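Local coordinates for protein phosphoglycolate phosphatase (PDB 1L6R) that hydrolyses 2-phosphoglycolate to glycolate and phosphate with magnesium as cofactor and, less efficiently, releases phosphate from inorganic pyrophosphate, at residues S42-N47 against F156-L161; D125-E130 against F136-S141; K26-I31 against I57-N62; K191-P194 against N200-A203; R109-S114 against G142-L147. The protein carries 1 engineered substitution. All blocks are in the same frame, centred on the assembly; numbering follows the deposited sequence. Where two conformers were deposited one is given.

Contact 1 of 5, residues S42-N47 against F156-L161; sequences SLLSGN and FAVNKL
Leu161 sets both of its methyls against Ser42, and this is the tight end of the contact between strand 40-44 and helix 154-164. CD1 of Leu161 lies 3.4 Å from OG of Ser42 and 3.6 Å from its CB, with CD2 a little further off. The hydroxyl makes no bond to the helix. Its OG lies anti to its own backbone N (chi1 175°) and is hydrogen-bonded to Pro64 O, which leaves the leucine methyls to pack over a polar atom already satisfied. One helical turn earlier CD2 of Leu44 stands 4.0 Å from CB of Ala157; the fit looks slacker in this conformer of Leu44, one of two deposited, so the detail there is less certain. Phe66, on the neighbouring strand 65-67, touches Ser42, Leu44, Ala157 and Leu161 and fills in the same layer. The other side of the helix is partly open to solvent; there Phe156 and Asn159 meet Pro188 and Tyr169 of the second subunit. Replacing Leu161 with an alanine would probably open a gap beside Ser42 and Phe66 where the leucine methyls had packed. Segments 42-44 and 156-161 run almost antiparallel, at 165°, their axes 10.4 Å apart at closest, as helices do on the sheet of a HAD core; the loop after the strand carries Gly46 of a magnesium site. With no hydrogen bond linking the two segments, their direct contact rests on apolar packing.

Contact 2 of 5, residues D125-E130 against F136-S141; sequences DYVRKE and FVIFYS
Arg128 and Ile138 lie obliquely across one another, the arginine bending over the isoleucine to reach its backbone. CB of Arg128 touches CD1 of Ile138 at 3.8 Å, and NE of Arg128 passes CG1 of Ile138 at 3.7 Å. A bend at chi3 (-77°) then turns the guanidinium so that CD1 of Ile138 sits over one of its faces, near the rim. At the edge of the group, NH2 of Arg128 gives a nearly straight hydrogen bond (170°) to Ile138 O, 3.0 Å long. The oxygen lies in the guanidinium plane, yet the donor stands well above the plane of the carbonyl. NE is bonded to a water that also accepts from Ile138 N, so one arginine serves both polar backbone atoms of a single residue, directly and through water. CG1 of Val127 also approaches CD1 of Ile138 at 4.4 Å. A methionine in place of Arg128 would probably leave Ile138 O without this donor and the bridging water with one mate fewer. Ile138 also packs on Leu147, while CB of Phe139 points away from the helix. This is the layering of an alpha/beta cap domain: helix 124-132 backs one face of the three-stranded antiparallel sheet, and Phe139 lies on the side toward the active site.

Contact 3 of 5, residues K26-I31 against I57-N62; sequences KAIESI and IFLGIN
Two successive beta-alpha-beta crossovers of the Rossmann-like HAD core meet where Ile28 and Ile31 of helix 25-36 touch Leu59 of helix 49-60 and Ile61 of the loop after it. The first helix links strands 7-11 and 40-44, the second links 40-44 to 65-67, and the contact joins these neighbouring connections through methyl groups. CD1 of Ile28 comes to 3.6 Å from CD2 of Leu59, and CG1 of the isoleucine is 4.0 Å from the same methyl; the two side chains cross at about a right angle, so Leu59 offers one branch to the end of the isoleucine side chain. One turn further along, CG2 of Ile31, the branch lying anti to its backbone N, meets CD1 of Ile61 at 3.8 Å. This inner pair is buried, with Leu16 against Ile31 and Leu43 against Ile61, whereas Ile28 and Leu59 are partly exposed. Between Leu59 and Ile61 the chain turns at Gly60, whose positive phi (91°) and psi (54°) would press a CB against the carbonyl oxygen of Leu59. That turn allows residues on its two sides to address the same helix. The residue after Ile31 adds a polar link: Leu59 O accepts a hydrogen bond from NE of Arg32.

Contact 4 of 5, residues K191-P194 against N200-A203; sequences KACP and NIKA
NZ of Lys202 is hydrogen-bonded to Ala195 O, and on the way there the lysine chain passes Cys193 and Pro194 on the strand side. Its methylenes, extended beyond CG, do the touching. CG of Lys202 lies 3.8 Å from SG of Cys193, and near the far end CE is 3.8 Å from Pro194 O, a contact with a carbonyl oxygen one residue short of the one that holds the ammonium group. The aliphatic part of the side chain thus lies along the exit of the strand while its ammonium group finds a hydrogen-bond acceptor just beyond. SG of Cys193 sits between its backbone N and carbonyl carbon (chi1 66°), which aims the sulfur at the helix backbone, 3.9 Å from CA of Lys202, and leaves CB to meet the preceding residue. That partner is Ile201, whose CG2 approaches CB of Cys193 at 3.7 Å and SG at 4.1 Å. Strand 190-193, helix 199-204 and strand 207-208 form a beta-alpha-beta unit at one edge of the core sheet, and these touches pack its helix on its first strand. Cys193 is paired through its backbone with Phe207 and Ser209, while Ile201 also meets Met182 and Phe185 of helix 182-185. CB of Pro194 points away from helix 199-204, and the residue packs against Asp177, a ligand of two of the bound calcium ions. Across the dimer, ND2 of Asn200, on the same helix, is hydrogen-bonded to Glu132 of the second subunit.

Contact 5 of 5, residues R109-S114 against G142-L147; sequences RWREAS and GYSWHL
Arg111 reaches out to His146 where a loop of the cap domain, leading into strand 115-117, passes the cap's antiparallel sheet, beside a metal site. From CB, which points toward strand 144-149, the chain runs extended through CG and CD to NE, a spacer that carries the guanidinium to the strand. At CZ it divides. NH1 turns back to its own loop and bonds to Thr107 OG1 and Asn108 OD1; NH2 of Arg111 goes forward, giving one hydrogen bond to Gly46 O of the core and another, 2.9 Å long, to a water. Beyond these, NH2 lies 3.8 Å from NE2 of His146, near the plane of the ring at its edge, with guanidinium and imidazole planes 68° apart. No hydrogen bond links that pair; they share Gly46 O, to which NE2 makes a weak bond. Gly46 belongs to a magnesium site, and a bound calcium lies about 4 Å from the nearest atom of the His146 side chain. Further along the loop, CB of Ser114 rests 3.5 Å from Leu147 O while its OG is taken by Glu68. The water on Arg111 NH2 donates to OG of Ser144 at 2.8 Å. That same OG donates to Trp145 O and sits 3.6 Å above the His146 ring, toward its rim.

Overall arrangement
From the N terminus, contact 3 opens first, at 26-31, but before it closes at 57-62 the chain has already entered contact 1 at 42-47. The two therefore cross, and they touch where Leu43 meets Ile61. The large loop of contact 1 closes only at 156-161 and holds the whole cap excursion. Within it contact 5 runs from 109-114 to 142-147, and contact 2, closing at 136-141, lies inside contact 5; their strands are sheet neighbours. Contact 4 follows as a short separate closure at 191-203. Contacts 1 and 4 pack helices on the core sheet, contact 3 joins two neighbouring core connections, contact 2 packs a helix on the cap sheet, and contact 5 meets contact 1 at Gly46, where cap and core adjoin.

Contact 1 of 5, residues S42-N47 against F156-L161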
# COMPACT_ATOMS: atom_id res chain seq x y z
N SER A 42 12.01 9.35 -12.47
CA SER A 42 11.27 8.21 -13.01
C SER A 42 9.85 8.70 -13.25
O SER A 42 9.29 9.43 -12.42
CB SER A 42 11.24 7.05 -12.01
OG SER A 42 10.42 5.98 -12.48
N LEU A 43 9.26 8.31 -14.38
CA LEU A 43 7.89 8.69 -14.70
C LEU A 43 6.97 7.50 -14.48
O LEU A 43 7.31 6.37 -14.82
CB LEU A 43 7.77 9.12 -16.17
CG LEU A 43 8.61 10.32 -16.62
CD1 LEU A 43 8.23 10.68 -18.06
CD2 LEU A 43 8.37 11.49 -15.70
N LEU A 44 5.81 7.78 -13.90
CA LEU A 44 4.79 6.77 -13.62
C LEU A 44 3.54 7.16 -14.39
O LEU A 44 3.07 8.29 -14.29
CB LEU A 44 4.46 6.73 -12.13
CG LEU A 44 5.64 6.66 -11.16
CD1 LEU A 44 5.14 6.60 -9.73
CD2 LEU A 44 6.47 5.44 -11.48
N SER A 45 2.99 6.22 -15.16
CA SER A 45 1.78 6.51 -15.93
C SER A 45 0.87 5.31 -16.07
O SER A 45 1.31 4.17 -15.91
CB SER A 45 2.18 6.98 -17.34
OG SER A 45 1.05 7.20 -18.17
N GLY A 46 -0.40 5.58 -16.36
CA GLY A 46 -1.34 4.51 -16.61
C GLY A 46 -1.33 4.17 -18.10
O GLY A 46 -1.95 3.18 -18.52
N ASN A 47 -0.62 4.95 -18.91
CA ASN A 47 -0.58 4.67 -20.34
C ASN A 47 0.37 3.50 -20.65
O ASN A 47 1.07 2.98 -19.77
CB ASN A 47 -0.16 5.92 -21.13
CG ASN A 47 -0.94 6.09 -22.44
OD1 ASN A 47 -1.12 5.12 -23.21
ND2 ASN A 47 -1.41 7.31 -22.72
N PHE A 156 4.00 -0.28 -5.74
CA PHE A 156 4.81 -1.36 -6.27
C PHE A 156 5.98 -0.76 -7.07
O PHE A 156 7.13 -1.16 -6.91
CB PHE A 156 3.96 -2.25 -7.19
CG PHE A 156 4.74 -3.31 -7.90
CD1 PHE A 156 4.94 -4.56 -7.33
CD2 PHE A 156 5.28 -3.06 -9.16
CE1 PHE A 156 5.68 -5.55 -7.99
CE2 PHE A 156 6.03 -4.03 -9.83
CZ PHE A 156 6.23 -5.28 -9.25
N ALA A 157 5.68 0.23 -7.91
CA ALA A 157 6.72 0.85 -8.73
C ALA A 157 7.78 1.59 -7.91
O ALA A 157 8.98 1.46 -8.17
CB ALA A 157 6.08 1.81 -9.74
N VAL A 158 7.35 2.37 -6.92
CA VAL A 158 8.29 3.12 -6.09
C VAL A 158 9.16 2.17 -5.28
O VAL A 158 10.36 2.39 -5.13
CB VAL A 158 7.54 4.13 -5.17
CG1 VAL A 158 8.50 4.75 -4.17
CG2 VAL A 158 6.93 5.23 -6.03
N ASN A 159 8.58 1.10 -4.76
CA ASN A 159 9.39 0.14 -4.02
C ASN A 159 10.41 -0.50 -4.96
O ASN A 159 11.54 -0.78 -4.56
CB ASN A 159 8.52 -0.93 -3.37
CG ASN A 159 7.94 -0.48 -2.06
OD1 ASN A 159 8.64 0.10 -1.23
ND2 ASN A 159 6.66 -0.74 -1.85
N LYS A 160 10.02 -0.73 -6.21
CA LYS A 160 10.93 -1.32 -7.18
C LYS A 160 12.09 -0.37 -7.45
O LYS A 160 13.24 -0.80 -7.55
CB LYS A 160 10.17 -1.64 -8.47
CG LYS A 160 11.04 -2.26 -9.55
CD LYS A 160 10.19 -3.05 -10.52
CE LYS A 160 9.60 -4.29 -9.85
NZ LYS A 160 10.67 -5.21 -9.36
N LEU A 161 11.81 0.92 -7.58
CA LEU A 161 12.87 1.91 -7.81
C LEU A 161 13.81 1.95 -6.60
O LEU A 161 15.04 2.04 -6.75
CB LEU A 161 12.25 3.29 -8.04
CG LEU A 161 11.54 3.48 -9.39
CD1 LEU A 161 10.69 4.74 -9.34
CD2 LEU A 161 12.56 3.58 -10.51

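Contact 2 of 5, residues D125-E130 against F136-S141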
# COMPACT_ATOMS: atom_id res chain seq x y z
N ASP A 125 -20.34 0.89 -10.47
CA ASP A 125 -20.47 0.16 -9.22
C ASP A 125 -20.54 -1.35 -9.43
O ASP A 125 -19.89 -2.12 -8.73
CB ASP A 125 -21.69 0.65 -8.43
CG ASP A 125 -21.54 2.08 -7.95
OD1 ASP A 125 -20.39 2.57 -7.86
OD2 ASP A 125 -22.57 2.72 -7.64
N TYR A 126 -21.33 -1.77 -10.41
CA TYR A 126 -21.45 -3.20 -10.67
C TYR A 126 -20.14 -3.81 -11.14
O TYR A 126 -19.71 -4.86 -10.64
CB TYR A 126 -22.52 -3.46 -11.72
CG TYR A 126 -22.61 -4.91 -12.11
CD1 TYR A 126 -23.11 -5.87 -11.22
CD2 TYR A 126 -22.17 -5.34 -13.36
CE1 TYR A 126 -23.17 -7.21 -11.57
CE2 TYR A 126 -22.23 -6.69 -13.72
CZ TYR A 126 -22.73 -7.61 -12.82
OH TYR A 126 -22.79 -8.94 -13.17
N VAL A 127 -19.49 -3.17 -12.10
CA VAL A 127 -18.24 -3.69 -12.62
C VAL A 127 -17.15 -3.70 -11.55
O VAL A 127 -16.34 -4.63 -11.50
CB VAL A 127 -17.79 -2.92 -13.86
CG1 VAL A 127 -16.37 -3.32 -14.24
CG2 VAL A 127 -18.74 -3.21 -15.03
N ARG A 128 -17.13 -2.70 -10.67
CA ARG A 128 -16.12 -2.69 -9.62
C ARG A 128 -16.33 -3.90 -8.71
O ARG A 128 -15.38 -4.57 -8.33
CB ARG A 128 -16.17 -1.40 -8.81
CG ARG A 128 -15.24 -1.44 -7.59
CD ARG A 128 -15.06 -0.09 -6.93
NE ARG A 128 -14.14 0.76 -7.68
CZ ARG A 128 -14.42 2.00 -8.09
NH1 ARG A 128 -15.60 2.53 -7.83
NH2 ARG A 128 -13.51 2.71 -8.75
N LYS A 129 -17.59 -4.17 -8.36
CA LYS A 129 -17.89 -5.31 -7.50
C LYS A 129 -17.43 -6.60 -8.16
O LYS A 129 -16.79 -7.44 -7.53
CB LYS A 129 -19.40 -5.37 -7.21
CG LYS A 129 -19.91 -4.28 -6.28
CD LYS A 129 -21.41 -4.43 -6.04
CE LYS A 129 -21.93 -3.36 -5.10
NZ LYS A 129 -23.39 -3.52 -4.84
N GLU A 130 -17.75 -6.76 -9.44
CA GLU A 130 -17.35 -7.95 -10.18
C GLU A 130 -15.83 -8.05 -10.27
O GLU A 130 -15.25 -9.12 -10.11
CB GLU A 130 -17.96 -7.94 -11.58
CG GLU A 130 -19.45 -8.19 -11.60
CD GLU A 130 -19.83 -9.48 -10.90
OE1 GLU A 130 -20.00 -9.46 -9.66
OE2 GLU A 130 -19.94 -10.52 -11.58
N PHE A 136 -9.20 -8.13 -8.91
CA PHE A 136 -8.79 -6.93 -9.64
C PHE A 136 -9.36 -5.68 -8.97
O PHE A 136 -10.16 -5.76 -8.04
CB PHE A 136 -9.31 -6.95 -11.09
CG PHE A 136 -9.02 -8.23 -11.83
CD1 PHE A 136 -7.75 -8.78 -11.84
CD2 PHE A 136 -10.03 -8.87 -12.54
CE1 PHE A 136 -7.48 -9.95 -12.55
CE2 PHE A 136 -9.77 -10.04 -13.25
CZ PHE A 136 -8.50 -10.58 -13.26
N VAL A 137 -8.92 -4.52 -9.44
CA VAL A 137 -9.46 -3.25 -8.96
C VAL A 137 -9.61 -2.35 -10.19
O VAL A 137 -8.99 -2.60 -11.23
CB VAL A 137 -8.54 -2.53 -7.93
CG1 VAL A 137 -8.37 -3.39 -6.68
CG2 VAL A 137 -7.18 -2.22 -8.55
N ILE A 138 -10.46 -1.34 -10.07
CA ILE A 138 -10.62 -0.40 -11.18
C ILE A 138 -10.56 1.03 -10.65
O ILE A 138 -10.97 1.32 -9.52
CB ILE A 138 -11.97 -0.57 -11.98
CG1 ILE A 138 -13.19 -0.19 -11.12
CG2 ILE A 138 -12.08 -1.98 -12.54
CD1 ILE A 138 -14.47 -0.07 -11.95
N PHE A 139 -10.01 1.92 -11.48
CA PHE A 139 -9.94 3.35 -11.16
C PHE A 139 -9.62 4.06 -12.46
O PHE A 139 -9.24 3.44 -13.45
CB PHE A 139 -8.87 3.67 -10.11
CG PHE A 139 -7.50 3.20 -10.47
CD1 PHE A 139 -7.08 1.93 -10.07
CD2 PHE A 139 -6.64 3.99 -11.23
CE1 PHE A 139 -5.82 1.46 -10.42
CE2 PHE A 139 -5.36 3.52 -11.58
CZ PHE A 139 -4.96 2.25 -11.17
N TYR A 140 -9.79 5.38 -12.44
CA TYR A 140 -9.53 6.20 -13.61
C TYR A 140 -8.22 6.95 -13.48
O TYR A 140 -7.85 7.41 -12.39
CB TYR A 140 -10.68 7.20 -13.80
CG TYR A 140 -10.61 7.97 -15.10
CD1 TYR A 140 -9.84 9.13 -15.22
CD2 TYR A 140 -11.28 7.50 -16.23
CE1 TYR A 140 -9.72 9.79 -16.43
CE2 TYR A 140 -11.17 8.16 -17.45
CZ TYR A 140 -10.39 9.29 -17.54
OH TYR A 140 -10.27 9.94 -18.74
N SER A 141 -7.49 7.05 -14.59
CA SER A 141 -6.26 7.83 -14.61
C SER A 141 -5.93 8.20 -16.05
O SER A 141 -5.97 7.36 -16.94
CB SER A 141 -5.08 7.05 -14.03
OG SER A 141 -3.96 7.92 -13.92
O HOH W 1 -11.76 -1.04 -7.35

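Contact 3 of 5, residues K26-I31 against I57-N62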
# COMPACT_ATOMS: atom_id res chain seq x y z
N LYS A 26 7.32 23.92 -19.16
CA LYS A 26 8.02 24.39 -17.96
C LYS A 26 8.40 23.18 -17.11
O LYS A 26 9.49 23.13 -16.54
CB LYS A 26 7.14 25.35 -17.16
CG LYS A 26 6.97 26.71 -17.81
CD LYS A 26 6.13 27.62 -16.94
CE LYS A 26 5.89 28.97 -17.61
NZ LYS A 26 5.00 29.82 -16.77
N ALA A 27 7.52 22.19 -17.02
CA ALA A 27 7.83 20.99 -16.23
C ALA A 27 9.00 20.24 -16.89
O ALA A 27 9.87 19.71 -16.20
CB ALA A 27 6.60 20.09 -16.13
N ILE A 28 9.00 20.18 -18.22
CA ILE A 28 10.08 19.51 -18.93
C ILE A 28 11.42 20.18 -18.61
O ILE A 28 12.39 19.50 -18.30
CB ILE A 28 9.86 19.57 -20.47
CG1 ILE A 28 8.67 18.70 -20.87
CG2 ILE A 28 11.12 19.08 -21.18
CD1 ILE A 28 8.25 18.86 -22.33
N GLU A 29 11.47 21.51 -18.68
CA GLU A 29 12.73 22.19 -18.39
C GLU A 29 13.13 22.03 -16.93
O GLU A 29 14.32 21.93 -16.63
CB GLU A 29 12.67 23.66 -18.77
CG GLU A 29 12.48 23.93 -20.29
CD GLU A 29 13.60 23.38 -21.18
OE1 GLU A 29 14.65 22.92 -20.67
OE2 GLU A 29 13.44 23.42 -22.43
N SER A 30 12.16 21.99 -16.02
CA SER A 30 12.48 21.80 -14.60
C SER A 30 13.10 20.42 -14.41
O SER A 30 14.08 20.26 -13.67
CB SER A 30 11.21 21.92 -13.74
OG SER A 30 10.67 23.22 -13.81
N ILE A 31 12.53 19.43 -15.07
CA ILE A 31 13.07 18.08 -14.97
C ILE A 31 14.50 18.03 -15.51
O ILE A 31 15.39 17.48 -14.87
CB ILE A 31 12.17 17.08 -15.73
CG1 ILE A 31 10.89 16.83 -14.92
CG2 ILE A 31 12.92 15.76 -15.97
CD1 ILE A 31 9.82 16.08 -15.69
N ILE A 57 12.55 9.02 -23.99
CA ILE A 57 13.54 9.43 -24.97
C ILE A 57 13.42 10.86 -25.48
O ILE A 57 14.43 11.48 -25.80
CB ILE A 57 13.62 8.44 -26.18
CG1 ILE A 57 12.36 8.49 -27.02
CG2 ILE A 57 13.88 7.02 -25.66
CD1 ILE A 57 12.44 7.61 -28.27
N PHE A 58 12.20 11.41 -25.53
CA PHE A 58 12.04 12.78 -26.02
C PHE A 58 12.12 13.83 -24.92
O PHE A 58 12.68 14.91 -25.13
CB PHE A 58 10.73 12.90 -26.80
CG PHE A 58 10.80 12.33 -28.19
CD1 PHE A 58 11.59 12.93 -29.16
CD2 PHE A 58 10.11 11.17 -28.52
CE1 PHE A 58 11.70 12.40 -30.44
CE2 PHE A 58 10.21 10.62 -29.80
CZ PHE A 58 11.01 11.24 -30.76
N LEU A 59 11.59 13.54 -23.74
CA LEU A 59 11.69 14.52 -22.67
C LEU A 59 13.09 14.48 -22.07
O LEU A 59 13.59 15.50 -21.59
CB LEU A 59 10.65 14.26 -21.56
CG LEU A 59 9.18 14.21 -21.99
CD1 LEU A 59 8.31 14.30 -20.75
CD2 LEU A 59 8.85 15.34 -22.95
N GLY A 60 13.73 13.32 -22.12
CA GLY A 60 15.07 13.18 -21.57
C GLY A 60 15.05 12.75 -20.11
O GLY A 60 15.64 13.40 -19.25
N ILE A 61 14.36 11.65 -19.84
CA ILE A 61 14.24 11.11 -18.49
C ILE A 61 15.39 10.14 -18.25
O ILE A 61 15.59 9.20 -19.02
CB ILE A 61 12.90 10.39 -18.34
CG1 ILE A 61 11.75 11.35 -18.68
CG2 ILE A 61 12.75 9.83 -16.93
CD1 ILE A 61 11.71 12.64 -17.84
N ASN A 62 16.14 10.34 -17.16
CA ASN A 62 17.30 9.48 -16.89
C ASN A 62 17.08 8.23 -16.06
O ASN A 62 18.00 7.43 -15.89
CB ASN A 62 18.45 10.33 -16.31
CG ASN A 62 18.12 10.96 -14.97
OD1 ASN A 62 18.87 11.81 -14.47
ND2 ASN A 62 17.01 10.56 -14.37

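Contact 4 of 5, residues K191-P194 against N200-A203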
# COMPACT_ATOMS: atom_id res chain seq x y z
N LYS A 191 7.19 13.74 0.12
CA LYS A 191 6.03 13.98 -0.73
C LYS A 191 5.75 15.41 -1.08
O LYS A 191 5.87 16.29 -0.23
CB LYS A 191 4.78 13.43 -0.03
CG LYS A 191 4.84 11.96 0.34
CD LYS A 191 3.73 11.63 1.35
CE LYS A 191 4.30 11.27 2.70
NZ LYS A 191 4.88 9.90 2.68
N ALA A 192 5.32 15.64 -2.32
CA ALA A 192 4.97 16.98 -2.76
C ALA A 192 3.81 16.90 -3.75
O ALA A 192 3.63 15.91 -4.46
CB ALA A 192 6.17 17.67 -3.39
N CYS A 193 3.02 17.97 -3.80
CA CYS A 193 1.85 17.98 -4.67
C CYS A 193 1.48 19.39 -5.12
O CYS A 193 1.96 20.38 -4.56
CB CYS A 193 0.66 17.37 -3.92
SG CYS A 193 0.11 18.35 -2.49
N PRO A 194 0.62 19.49 -6.14
CA PRO A 194 0.18 20.78 -6.68
C PRO A 194 -0.93 21.44 -5.86
O PRO A 194 -1.52 20.83 -4.95
CB PRO A 194 -0.28 20.42 -8.10
CG PRO A 194 -0.82 19.02 -7.93
CD PRO A 194 0.19 18.37 -7.01
N ASN A 200 -6.73 15.05 0.85
CA ASN A 200 -6.00 13.99 1.56
C ASN A 200 -4.54 13.90 1.13
O ASN A 200 -3.67 13.58 1.94
CB ASN A 200 -6.71 12.64 1.38
CG ASN A 200 -7.91 12.48 2.30
OD1 ASN A 200 -8.30 13.41 3.01
ND2 ASN A 200 -8.50 11.30 2.29
N ILE A 201 -4.28 14.19 -0.15
CA ILE A 201 -2.91 14.16 -0.64
C ILE A 201 -2.16 15.35 -0.05
O ILE A 201 -1.03 15.22 0.40
CB ILE A 201 -2.87 14.19 -2.19
CG1 ILE A 201 -3.27 12.81 -2.74
CG2 ILE A 201 -1.48 14.58 -2.70
CD1 ILE A 201 -2.29 11.67 -2.42
N LYS A 202 -2.79 16.52 -0.02
CA LYS A 202 -2.14 17.68 0.57
C LYS A 202 -1.81 17.45 2.04
O LYS A 202 -0.73 17.80 2.52
CB LYS A 202 -3.04 18.92 0.49
CG LYS A 202 -3.20 19.49 -0.91
CD LYS A 202 -4.03 20.77 -0.88
CE LYS A 202 -4.12 21.39 -2.26
NZ LYS A 202 -4.88 22.67 -2.21
N ALA A 203 -2.75 16.84 2.76
CA ALA A 203 -2.58 16.62 4.19
C ALA A 203 -1.38 15.76 4.59
O ALA A 203 -0.90 15.86 5.72
CB ALA A 203 -3.87 16.04 4.78

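Contact 5 of 5, residues R109-S114 against G142-L147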
# COMPACT_ATOMS: atom_id res chain seq x y z
N ARG A 109 -4.07 -2.41 -27.45
CA ARG A 109 -3.27 -3.19 -28.39
C ARG A 109 -1.79 -3.17 -27.98
O ARG A 109 -0.99 -3.99 -28.44
CB ARG A 109 -3.43 -2.65 -29.82
CG ARG A 109 -2.89 -1.24 -30.04
CD ARG A 109 -3.09 -0.81 -31.49
NE ARG A 109 -2.26 -1.64 -32.36
CZ ARG A 109 -2.30 -1.64 -33.69
NH1 ARG A 109 -3.13 -0.86 -34.36
NH2 ARG A 109 -1.49 -2.46 -34.35
N TRP A 110 -1.44 -2.25 -27.10
CA TRP A 110 -0.07 -2.14 -26.62
C TRP A 110 0.08 -2.47 -25.14
O TRP A 110 1.16 -2.30 -24.58
CB TRP A 110 0.47 -0.73 -26.90
CG TRP A 110 0.46 -0.37 -28.35
CD1 TRP A 110 0.99 -1.10 -29.38
CD2 TRP A 110 -0.12 0.80 -28.94
NE1 TRP A 110 0.76 -0.45 -30.57
CE2 TRP A 110 0.09 0.72 -30.33
CE3 TRP A 110 -0.79 1.92 -28.42
CZ2 TRP A 110 -0.35 1.70 -31.21
CZ3 TRP A 110 -1.23 2.91 -29.30
CH2 TRP A 110 -1.00 2.79 -30.69
N ARG A 111 -0.99 -2.92 -24.49
CA ARG A 111 -0.91 -3.28 -23.07
C ARG A 111 -0.47 -4.71 -22.91
O ARG A 111 -0.73 -5.56 -23.77
CB ARG A 111 -2.26 -3.09 -22.36
CG ARG A 111 -2.50 -1.64 -21.95
CD ARG A 111 -3.64 -1.45 -20.96
NE ARG A 111 -3.57 -0.06 -20.49
CZ ARG A 111 -3.99 0.99 -21.18
NH1 ARG A 111 -4.57 0.85 -22.37
NH2 ARG A 111 -3.73 2.21 -20.72
N GLU A 112 0.20 -4.99 -21.79
CA GLU A 112 0.70 -6.33 -21.52
C GLU A 112 0.47 -6.80 -20.10
O GLU A 112 0.56 -7.99 -19.82
CB GLU A 112 2.21 -6.38 -21.77
CG GLU A 112 2.63 -5.99 -23.19
CD GLU A 112 4.14 -6.03 -23.40
OE1 GLU A 112 4.80 -6.97 -22.89
OE2 GLU A 112 4.66 -5.13 -24.10
N ALA A 113 0.15 -5.87 -19.21
CA ALA A 113 0.03 -6.20 -17.79
C ALA A 113 -1.26 -5.81 -17.10
O ALA A 113 -1.39 -5.98 -15.88
CB ALA A 113 1.21 -5.55 -17.06
N SER A 114 -2.21 -5.30 -17.87
CA SER A 114 -3.49 -4.83 -17.33
C SER A 114 -4.37 -4.52 -18.53
O SER A 114 -3.94 -4.71 -19.67
CB SER A 114 -3.28 -3.55 -16.52
OG SER A 114 -2.83 -2.51 -17.37
N GLY A 142 -5.63 9.47 -16.27
CA GLY A 142 -5.26 9.90 -17.60
C GLY A 142 -6.37 9.89 -18.62
O GLY A 142 -7.31 10.67 -18.54
N TYR A 143 -6.28 8.95 -19.55
CA TYR A 143 -7.25 8.82 -20.64
C TYR A 143 -8.36 7.81 -20.45
O TYR A 143 -9.31 7.80 -21.23
CB TYR A 143 -6.53 8.44 -21.94
CG TYR A 143 -5.78 9.57 -22.55
CD1 TYR A 143 -4.51 9.92 -22.09
CD2 TYR A 143 -6.37 10.36 -23.53
CE1 TYR A 143 -3.86 11.05 -22.58
CE2 TYR A 143 -5.73 11.49 -24.03
CZ TYR A 143 -4.48 11.82 -23.54
OH TYR A 143 -3.85 12.95 -24.03
N SER A 144 -8.26 6.97 -19.43
CA SER A 144 -9.25 5.91 -19.32
C SER A 144 -9.31 5.30 -17.94
O SER A 144 -8.57 5.69 -17.03
CB SER A 144 -8.87 4.78 -20.28
OG SER A 144 -7.72 4.07 -19.80
N TRP A 145 -10.21 4.33 -17.82
CA TRP A 145 -10.29 3.53 -16.61
C TRP A 145 -9.22 2.45 -16.81
O TRP A 145 -8.75 2.20 -17.94
CB TRP A 145 -11.64 2.84 -16.47
CG TRP A 145 -12.72 3.76 -16.07
CD1 TRP A 145 -13.44 4.59 -16.89
CD2 TRP A 145 -13.22 3.96 -14.75
NE1 TRP A 145 -14.36 5.29 -16.14
CE2 TRP A 145 -14.25 4.93 -14.83
CE3 TRP A 145 -12.90 3.41 -13.49
CZ2 TRP A 145 -14.96 5.36 -13.70
CZ3 TRP A 145 -13.62 3.85 -12.37
CH2 TRP A 145 -14.64 4.82 -12.49
N HIS A 146 -8.86 1.82 -15.70
CA HIS A 146 -7.85 0.79 -15.69
C HIS A 146 -8.32 -0.36 -14.84
O HIS A 146 -8.81 -0.15 -13.73
CB HIS A 146 -6.56 1.34 -15.09
CG HIS A 146 -5.95 2.42 -15.91
ND1 HIS A 146 -6.31 3.75 -15.80
CD2 HIS A 146 -5.08 2.35 -16.94
CE1 HIS A 146 -5.67 4.45 -16.73
NE2 HIS A 146 -4.92 3.62 -17.43
N LEU A 147 -8.21 -1.57 -15.39
CA LEU A 147 -8.56 -2.80 -14.69
C LEU A 147 -7.19 -3.39 -14.37
O LEU A 147 -6.48 -3.87 -15.26
CB LEU A 147 -9.36 -3.73 -15.59
CG LEU A 147 -9.69 -5.10 -14.99
CD1 LEU A 147 -10.61 -4.97 -13.78
CD2 LEU A 147 -10.34 -5.97 -16.07
O HOH W 2 -5.25 4.65 -21.02